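Local coordinates for putative reductase (Peptoclostridium difficile, PDB 5J6C), which probably reduces nitro compounds using bound flavin mononucleotide, possibly including the antibiotic metronidazole, at residues 146-149 against 150-154. Numbering follows the deposited sequence.
Sequences RMYD and DNIEA
Y148 lays its ring alongside I152, CD1 lying 4.0 Å from I152 CB, and the two side chains run out together. CG anti to the backbone N (chi1 166°) swings the ring to the side of the carbonyl carbon, and it also stacks on Y157 of helix 154-162; a broad aromatic suits a place where it packs against both a branched aliphatic and another ring. D149 suits the turn because its short carboxylate, folded back by a chi1 of 69°, can reach main-chain N-H groups. OD1 accepts N151 N from above the carboxylate plane at 2.9 Å, an Asx turn, and I152 N nearly along the C-O axis at 3.0 Å. In the loop joining strand 137-142 to helix 154-162, residues 149-152 form a type I beta turn, closed by a weak bond from I152 N to D149 O. Y148 and D149 stand together opposite the single residue I152, the mark of a classic beta bulge, their N-H groups bonding weakly to I152 O. M147's flexible thioether doubles back, resting CE against I152 O in van der Waals contact (3.3 Å), with SD near E153 CG. Small A154 begins the helix, its N donating to R146 O at 2.9 Å. The R146 side chain, about 6 Å from a bound FMN, leads away, NH1 salt-bridged to D114 OD1 of the second subunit.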
loop_
_atom_site.group_PDB
_atom_site.type_symbol
_atom_site.label_atom_id
_atom_site.label_comp_id
_atom_site.label_asym_id
_atom_site.label_seq_id
_atom_site.Cartn_x
_atom_site.Cartn_y
_atom_site.Cartn_z
ATOM N N ARG A 146 -8.087 -7.475 -13.608
ATOM C CA ARG A 146 -8.200 -6.791 -14.886
ATOM C C ARG A 146 -8.015 -7.796 -16.014
ATOM O O ARG A 146 -7.277 -8.782 -15.881
ATOM C CB ARG A 146 -7.170 -5.669 -15.015
ATOM C CG ARG A 146 -7.408 -4.537 -14.020
ATOM C CD ARG A 146 -8.810 -3.941 -14.237
ATOM N NE ARG A 146 -9.149 -2.900 -13.271
ATOM C CZ ARG A 146 -9.952 -3.075 -12.227
ATOM N NH1 ARG A 146 -10.505 -4.262 -12.001
ATOM N NH2 ARG A 146 -10.207 -2.059 -11.407
ATOM N N MET A 147 -8.683 -7.540 -17.133
ATOM C CA MET A 147 -8.645 -8.457 -18.262
ATOM C C MET A 147 -7.753 -7.897 -19.362
ATOM O O MET A 147 -7.786 -6.694 -19.653
ATOM C CB MET A 147 -10.058 -8.717 -18.807
ATOM C CG MET A 147 -11.027 -9.360 -17.812
ATOM S SD MET A 147 -10.552 -10.995 -17.186
ATOM C CE MET A 147 -10.743 -11.974 -18.692
ATOM N N TYR A 148 -6.931 -8.773 -19.951
ATOM C CA TYR A 148 -6.343 -8.467 -21.253
ATOM C C TYR A 148 -7.436 -8.217 -22.288
ATOM O O TYR A 148 -7.395 -7.231 -23.030
ATOM C CB TYR A 148 -5.418 -9.603 -21.700
ATOM C CG TYR A 148 -5.023 -9.550 -23.163
ATOM C CD1 TYR A 148 -5.793 -10.197 -24.148
ATOM C CD2 TYR A 148 -3.881 -8.862 -23.566
ATOM C CE1 TYR A 148 -5.424 -10.144 -25.495
ATOM C CE2 TYR A 148 -3.498 -8.819 -24.900
ATOM C CZ TYR A 148 -4.265 -9.451 -25.854
ATOM O OH TYR A 148 -3.873 -9.379 -27.165
ATOM N N ASP A 149 -8.424 -9.103 -22.343
ATOM C CA ASP A 149 -9.632 -8.923 -23.150
ATOM C C ASP A 149 -10.703 -9.817 -22.540
ATOM O O ASP A 149 -10.498 -10.401 -21.472
ATOM C CB ASP A 149 -9.369 -9.227 -24.636
ATOM C CG ASP A 149 -9.095 -10.705 -24.911
ATOM O OD1 ASP A 149 -9.159 -11.534 -23.976
ATOM O OD2 ASP A 149 -8.826 -11.043 -26.092
ATOM N N ASP A 150 -11.820 -9.991 -23.252
ATOM C CA ASP A 150 -12.943 -10.719 -22.669
ATOM C C ASP A 150 -12.601 -12.157 -22.294
ATOM O O ASP A 150 -13.301 -12.744 -21.467
ATOM C CB ASP A 150 -14.137 -10.712 -23.625
ATOM C CG ASP A 150 -14.931 -9.427 -23.549
ATOM O OD1 ASP A 150 -16.053 -9.403 -24.081
ATOM O OD2 ASP A 150 -14.441 -8.444 -22.947
ATOM N N ASN A 151 -11.537 -12.732 -22.858
ATOM C CA ASN A 151 -11.210 -14.132 -22.611
ATOM C C ASN A 151 -9.968 -14.363 -21.754
ATOM O O ASN A 151 -9.836 -15.446 -21.174
ATOM C CB ASN A 151 -11.030 -14.870 -23.946
ATOM C CG ASN A 151 -12.213 -14.684 -24.871
ATOM O OD1 ASN A 151 -13.330 -15.117 -24.563
ATOM N ND2 ASN A 151 -11.982 -14.038 -26.005
ATOM N N ILE A 152 -9.066 -13.396 -21.643
ATOM C CA ILE A 152 -7.754 -13.629 -21.042
ATOM C C ILE A 152 -7.544 -12.637 -19.901
ATOM O O ILE A 152 -7.821 -11.442 -20.055
ATOM C CB ILE A 152 -6.638 -13.515 -22.100
ATOM C CG1 ILE A 152 -6.803 -14.615 -23.160
ATOM C CG2 ILE A 152 -5.247 -13.594 -21.453
ATOM C CD1 ILE A 152 -5.961 -14.410 -24.427
ATOM N N GLU A 153 -7.076 -13.137 -18.756
ATOM C CA GLU A 153 -6.698 -12.262 -17.650
ATOM C C GLU A 153 -5.416 -11.498 -17.972
ATOM O O GLU A 153 -4.500 -12.030 -18.605
ATOM C CB GLU A 153 -6.483 -13.066 -16.372
ATOM C CG GLU A 153 -7.729 -13.623 -15.727
ATOM C CD GLU A 153 -7.375 -14.484 -14.518
ATOM O OE1 GLU A 153 -8.296 -14.925 -13.798
ATOM O OE2 GLU A 153 -6.161 -14.717 -14.292
ATOM N N ALA A 154 -5.341 -10.244 -17.523
ATOM C CA ALA A 154 -4.095 -9.493 -17.707
ATOM C C ALA A 154 -2.934 -10.182 -16.997
ATOM O O ALA A 154 -1.810 -10.224 -17.518
ATOM C CB ALA A 154 -4.256 -8.049 -17.218
#